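Local structure of geranylgeranyl pyrophosphate synthetase (Pyrococcus horikoshii, 1WY0) at residues L157-K162 with G241-I246; V247-E252 with I300-E305. The protein probably catalyses the chain-elongating condensation of isopentenyl diphosphate with allylic diphosphates to make geranylgeranyl diphosphate, as in other trans-prenyltransferases. All blocks are in the same frame, centred on the assembly; numbering follows the deposited sequence.

Contact 1: residues L157-K162 with G241-I246; sequences LEFEKK and GKKTLI
K243 reaches across to F159 and K162, in the turn that follows helix 132-159, and its ammonium group makes the polar part of the contact. K243 NZ donates a hydrogen bond of 3.1 Å to K162 O, arriving nearly in line with the carbonyl (C=O...N angle 166°). K243 NZ also comes within 3.5 Å of F159 O, a carbonyl that already accepts the backbone N-H of K162 in the type I turn F159-K162. Two carbonyl oxygens of the turn thus lie near the ammonium, and their partial negative charge probably favours it there.

The apolar part is the lysine's own chain, which passes obliquely across F159. K243 CB lies 4.0 Å from F159 CD2 of the ring. The bend at chi2 (72°) turns K243 CD toward F159 CB, 4.1 Å away, and sends the chain on to the carbonyls.

Within the turn K161 NZ makes a salt bridge to E158 OE2 at 3.2 Å, while K162 NZ is hydrogen-bonded to T164 O.

The contact joins the turn after helix 132-159 to the link between helices 236-240 and 245-253, whose N-cap is T244. F159 also packs on M173 of helix 167-193, and K242 pairs with D219 of helix 197-224.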
loop_
_atom_site.group_PDB
_atom_site.type_symbol
_atom_site.label_atom_id
_atom_site.label_comp_id
_atom_site.label_asym_id
_atom_site.label_seq_id
_atom_site.Cartn_x
_atom_site.Cartn_y
_atom_site.Cartn_z
ATOM N N LEU A 157 16.948 -3.087 0.867
ATOM C CA LEU A 157 16.870 -4.165 1.849
ATOM C C LEU A 157 17.915 -5.237 1.530
ATOM O O LEU A 157 18.576 -5.741 2.426
ATOM C CB LEU A 157 15.485 -4.813 1.857
ATOM C CG LEU A 157 14.339 -4.042 2.498
ATOM C CD1 LEU A 157 13.058 -4.860 2.396
ATOM C CD2 LEU A 157 14.676 -3.749 3.945
ATOM N N GLU A 158 18.063 -5.582 0.256
ATOM C CA GLU A 158 19.038 -6.602 -0.140
ATOM C C GLU A 158 20.453 -6.242 0.306
ATOM O O GLU A 158 21.238 -7.120 0.643
ATOM C CB GLU A 158 19.010 -6.819 -1.660
ATOM C CG GLU A 158 17.748 -7.535 -2.166
ATOM C CD GLU A 158 17.780 -9.047 -1.962
ATOM O OE1 GLU A 158 18.273 -9.760 -2.865
ATOM O OE2 GLU A 158 17.316 -9.526 -0.901
ATOM N N PHE A 159 20.778 -4.952 0.311
ATOM C CA PHE A 159 22.099 -4.491 0.734
ATOM C C PHE A 159 22.483 -5.070 2.097
ATOM O O PHE A 159 23.638 -5.348 2.388
ATOM C CB PHE A 159 22.075 -2.964 0.828
ATOM C CG PHE A 159 22.151 -2.337 -0.534
ATOM C CD1 PHE A 159 22.571 -3.089 -1.629
ATOM C CD2 PHE A 159 21.851 -0.995 -0.683
ATOM C CE1 PHE A 159 22.689 -2.481 -2.873
ATOM C CE2 PHE A 159 21.970 -0.395 -1.930
ATOM C CZ PHE A 159 22.388 -1.133 -3.030
ATOM N N GLU A 160 21.467 -5.218 2.970
ATOM C CA GLU A 160 21.743 -5.717 4.317
ATOM C C GLU A 160 22.355 -7.120 4.288
ATOM O O GLU A 160 23.005 -7.570 5.219
ATOM C CB GLU A 160 20.428 -5.750 5.100
ATOM C CG GLU A 160 20.648 -5.911 6.606
ATOM C CD GLU A 160 19.322 -6.198 7.289
ATOM O OE1 GLU A 160 18.382 -5.438 7.091
ATOM O OE2 GLU A 160 19.246 -7.178 8.032
ATOM N N LYS A 161 22.084 -7.839 3.189
ATOM C CA LYS A 161 22.548 -9.210 3.012
ATOM C C LYS A 161 24.049 -9.263 2.718
ATOM O O LYS A 161 24.594 -10.282 2.315
ATOM C CB LYS A 161 21.766 -9.834 1.854
ATOM C CG LYS A 161 20.667 -10.783 2.341
ATOM C CD LYS A 161 19.549 -10.956 1.311
ATOM C CE LYS A 161 19.371 -12.417 0.882
ATOM N NZ LYS A 161 18.277 -12.517 -0.081
ATOM N N LYS A 162 24.708 -8.095 2.804
ATOM C CA LYS A 162 26.076 -8.027 2.312
ATOM C C LYS A 162 26.833 -6.832 2.901
ATOM O O LYS A 162 26.258 -5.817 3.273
ATOM C CB LYS A 162 26.005 -7.900 0.786
ATOM C CG LYS A 162 27.379 -7.943 0.108
ATOM C CD LYS A 162 27.275 -7.813 -1.415
ATOM C CE LYS A 162 28.602 -7.405 -2.058
ATOM N NZ LYS A 162 28.397 -6.235 -2.910
ATOM N N GLY A 241 25.768 1.492 9.809
ATOM C CA GLY A 241 26.163 0.722 8.644
ATOM C C GLY A 241 25.247 1.048 7.465
ATOM O O GLY A 241 24.788 0.173 6.741
ATOM N N LYS A 242 24.942 2.318 7.238
ATOM C CA LYS A 242 24.063 2.696 6.140
ATOM C C LYS A 242 24.838 2.786 4.830
ATOM O O LYS A 242 25.935 3.326 4.798
ATOM C CB LYS A 242 23.418 4.048 6.442
ATOM C CG LYS A 242 22.314 4.439 5.498
ATOM C CD LYS A 242 22.054 5.943 5.586
ATOM C CE LYS A 242 20.847 6.338 4.775
ATOM N NZ LYS A 242 20.739 7.824 4.705
ATOM N N LYS A 243 24.259 2.251 3.753
ATOM C CA LYS A 243 24.896 2.291 2.442
ATOM C C LYS A 243 24.628 3.624 1.758
ATOM O O LYS A 243 23.529 3.880 1.273
ATOM C CB LYS A 243 24.379 1.160 1.548
ATOM C CG LYS A 243 25.180 -0.126 1.624
ATOM C CD LYS A 243 24.964 -0.854 2.930
ATOM C CE LYS A 243 25.794 -2.118 2.982
ATOM N NZ LYS A 243 25.482 -2.909 4.191
ATOM N N THR A 244 25.638 4.481 1.742
ATOM C CA THR A 244 25.530 5.790 1.113
ATOM C C THR A 244 26.510 5.831 -0.060
ATOM O O THR A 244 27.259 4.883 -0.274
ATOM C CB THR A 244 25.909 6.897 2.099
ATOM O OG1 THR A 244 27.334 6.927 2.248
ATOM C CG2 THR A 244 25.269 6.636 3.462
ATOM N N LEU A 245 26.506 6.926 -0.815
ATOM C CA LEU A 245 27.424 7.064 -1.945
ATOM C C LEU A 245 28.854 7.198 -1.444
ATOM O O LEU A 245 29.796 6.824 -2.138
ATOM C CB LEU A 245 27.066 8.294 -2.780
ATOM C CG LEU A 245 28.057 8.630 -3.896
ATOM C CD1 LEU A 245 28.344 7.400 -4.745
ATOM C CD2 LEU A 245 27.486 9.756 -4.741
ATOM N N ILE A 246 29.004 7.743 -0.239
ATOM C CA ILE A 246 30.310 7.926 0.376
ATOM C C ILE A 246 30.950 6.575 0.682
ATOM O O ILE A 246 32.128 6.343 0.403
ATOM C CB ILE A 246 30.183 8.733 1.683
ATOM C CG1 ILE A 246 29.517 10.078 1.388
ATOM C CG2 ILE A 246 31.556 8.937 2.316
ATOM C CD1 ILE A 246 28.998 10.802 2.611
#

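Contact 2: residues V247-E252 with I300-E305; sequences VAHFFE and IDYAAE
H249 and Y302 form an offset stack, with the ring centroids 4.3 Å apart and the planes inclined by 29°. H249 puts its CD2 corner over one face of the phenol, off toward the rim, and H249 CD2 stands 3.2 Å from Y302 CG. One face of the imidazole in turn receives Y302 CB as a CH-pi contact, 17° from the ring normal. This is helix-to-helix packing in the all-alpha fold of the polyprenyl synthetases, where helix 245-253 lies beside helix 299-315 and this aromatic pair makes the contact between the two segments.

Both rings extend from their helices with CG anti to the backbone N (chi1 176° in H249), which carries them across to each other. The approach is closest at H249 CD2, which is also 3.4 Å from Y302 CD1; H249 CG is farther off, 3.7 Å from Y302 CD2.

Rotation of the imidazole is restrained by S299, just ahead of 300-305, whose OG is hydrogen-bonded to H249 ND1. A303, next to Y302, rests on I216 and V220 of helix 197-224. Beside the stack, H249 CB touches the tyrosine ring, 3.7 Å from Y302 CD2.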
loop_
_atom_site.group_PDB
_atom_site.type_symbol
_atom_site.label_atom_id
_atom_site.label_comp_id
_atom_site.label_asym_id
_atom_site.label_seq_id
_atom_site.Cartn_x
_atom_site.Cartn_y
_atom_site.Cartn_z
ATOM N N VAL A 247 30.162 5.678 1.260
ATOM C CA VAL A 247 30.638 4.349 1.610
ATOM C C VAL A 247 30.897 3.524 0.342
ATOM O O VAL A 247 31.820 2.707 0.305
ATOM C CB VAL A 247 29.600 3.646 2.508
ATOM C CG1 VAL A 247 29.939 2.199 2.673
ATOM C CG2 VAL A 247 29.567 4.313 3.860
ATOM N N ALA A 248 30.086 3.729 -0.696
ATOM C CA ALA A 248 30.281 2.997 -1.945
ATOM C C ALA A 248 31.601 3.433 -2.589
ATOM O O ALA A 248 32.361 2.601 -3.085
ATOM C CB ALA A 248 29.123 3.248 -2.903
ATOM N N HIS A 249 31.872 4.733 -2.585
ATOM C CA HIS A 249 33.113 5.233 -3.162
ATOM C C HIS A 249 34.297 4.670 -2.394
ATOM O O HIS A 249 35.302 4.284 -2.982
ATOM C CB HIS A 249 33.171 6.758 -3.104
ATOM C CG HIS A 249 34.465 7.329 -3.599
ATOM N ND1 HIS A 249 35.568 7.491 -2.788
ATOM C CD2 HIS A 249 34.816 7.819 -4.810
ATOM C CE1 HIS A 249 36.544 8.056 -3.477
ATOM N NE2 HIS A 249 36.111 8.267 -4.707
ATOM N N PHE A 250 34.184 4.624 -1.074
ATOM C CA PHE A 250 35.290 4.117 -0.259
ATOM C C PHE A 250 35.603 2.643 -0.547
ATOM O O PHE A 250 36.748 2.233 -0.700
ATOM C CB PHE A 250 34.928 4.289 1.215
ATOM C CG PHE A 250 35.882 3.495 2.059
ATOM C CD1 PHE A 250 35.502 2.248 2.537
ATOM C CD2 PHE A 250 37.118 4.024 2.389
ATOM C CE1 PHE A 250 36.365 1.527 3.349
ATOM C CE2 PHE A 250 37.981 3.296 3.204
ATOM C CZ PHE A 250 37.610 2.046 3.684
ATOM N N PHE A 251 34.535 1.819 -0.574
ATOM C CA PHE A 251 34.727 0.400 -0.869
ATOM C C PHE A 251 35.316 0.183 -2.269
ATOM O O PHE A 251 36.027 -0.778 -2.537
ATOM C CB PHE A 251 33.375 -0.313 -0.762
ATOM C CG PHE A 251 33.043 -0.566 0.681
ATOM C CD1 PHE A 251 34.063 -0.787 1.598
ATOM C CD2 PHE A 251 31.719 -0.599 1.086
ATOM C CE1 PHE A 251 33.754 -1.036 2.928
ATOM C CE2 PHE A 251 31.418 -0.849 2.422
ATOM C CZ PHE A 251 32.431 -1.068 3.345
ATOM N N GLU A 252 34.967 1.103 -3.191
ATOM C CA GLU A 252 35.497 0.974 -4.546
ATOM C C GLU A 252 36.986 1.345 -4.639
ATOM O O GLU A 252 37.718 0.885 -5.505
ATOM C CB GLU A 252 34.677 1.849 -5.496
ATOM C CG GLU A 252 34.591 1.230 -6.896
ATOM C CD GLU A 252 33.335 1.696 -7.596
ATOM O OE1 GLU A 252 32.256 1.280 -7.198
ATOM O OE2 GLU A 252 33.453 2.433 -8.579
ATOM N N ILE A 300 34.199 11.375 1.040
ATOM C CA ILE A 300 33.210 12.373 1.416
ATOM C C ILE A 300 33.159 13.478 0.358
ATOM O O ILE A 300 32.101 13.777 -0.187
ATOM C CB ILE A 300 33.503 12.993 2.797
ATOM C CG1 ILE A 300 33.525 11.901 3.875
ATOM C CG2 ILE A 300 32.424 14.003 3.131
ATOM C CD1 ILE A 300 33.734 12.413 5.297
ATOM N N ASP A 301 34.309 14.074 0.070
ATOM C CA ASP A 301 34.410 15.137 -0.930
ATOM C C ASP A 301 33.808 14.661 -2.262
ATOM O O ASP A 301 33.088 15.397 -2.938
ATOM C CB ASP A 301 35.888 15.512 -1.112
ATOM C CG ASP A 301 36.094 16.995 -1.337
ATOM O OD1 ASP A 301 35.853 17.479 -2.471
ATOM O OD2 ASP A 301 36.500 17.682 -0.370
ATOM N N TYR A 302 34.108 13.422 -2.631
ATOM C CA TYR A 302 33.586 12.846 -3.862
ATOM C C TYR A 302 32.068 12.985 -3.934
ATOM O O TYR A 302 31.537 13.530 -4.899
ATOM C CB TYR A 302 33.950 11.364 -3.950
ATOM C CG TYR A 302 33.213 10.617 -5.044
ATOM C CD1 TYR A 302 33.656 10.653 -6.368
ATOM C CD2 TYR A 302 32.060 9.884 -4.754
ATOM C CE1 TYR A 302 32.960 9.978 -7.378
ATOM C CE2 TYR A 302 31.361 9.210 -5.744
ATOM C CZ TYR A 302 31.812 9.263 -7.054
ATOM O OH TYR A 302 31.097 8.627 -8.037
ATOM N N ALA A 303 31.379 12.479 -2.911
ATOM C CA ALA A 303 29.919 12.535 -2.854
ATOM C C ALA A 303 29.405 13.974 -2.846
ATOM O O ALA A 303 28.364 14.280 -3.444
ATOM C CB ALA A 303 29.415 11.786 -1.621
ATOM N N ALA A 304 30.130 14.861 -2.170
ATOM C CA ALA A 304 29.737 16.269 -2.117
ATOM C C ALA A 304 29.710 16.862 -3.529
ATOM O O ALA A 304 28.783 17.593 -3.897
ATOM C CB ALA A 304 30.707 17.050 -1.234
ATOM N N GLU A 305 30.729 16.531 -4.318
ATOM C CA GLU A 305 30.839 17.030 -5.686
ATOM C C GLU A 305 29.743 16.475 -6.573
ATOM O O GLU A 305 29.157 17.203 -7.374
ATOM C CB GLU A 305 32.205 16.669 -6.279
ATOM C CG GLU A 305 33.347 17.462 -5.685
ATOM C CD GLU A 305 32.875 18.734 -5.004
ATOM O OE1 GLU A 305 32.270 19.592 -5.683
ATOM O OE2 GLU A 305 33.102 18.871 -3.781
#

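How the contacts relate
After the six helices of the N-terminal part, the chain passes helix 132-159, then 167-193, 197-224 and the short helices 227-230 and 236-240, before contact 1 closes this long helical excursion at 241-246. That segment runs into helix 245-253, which carries H249 of contact 2. Contact 2 closes a second, shorter loop through helices 256-264 and 283-296 when 300-305 comes back. The loops follow in series, neither nested nor crossed, and the contact centres lie 14 Å apart. They also meet directly: I246 CG1 packs 3.5 Å from A303 CB, and L245 likewise meets Y302, so helix 299-315 is tied to the first turn of helix 245-253.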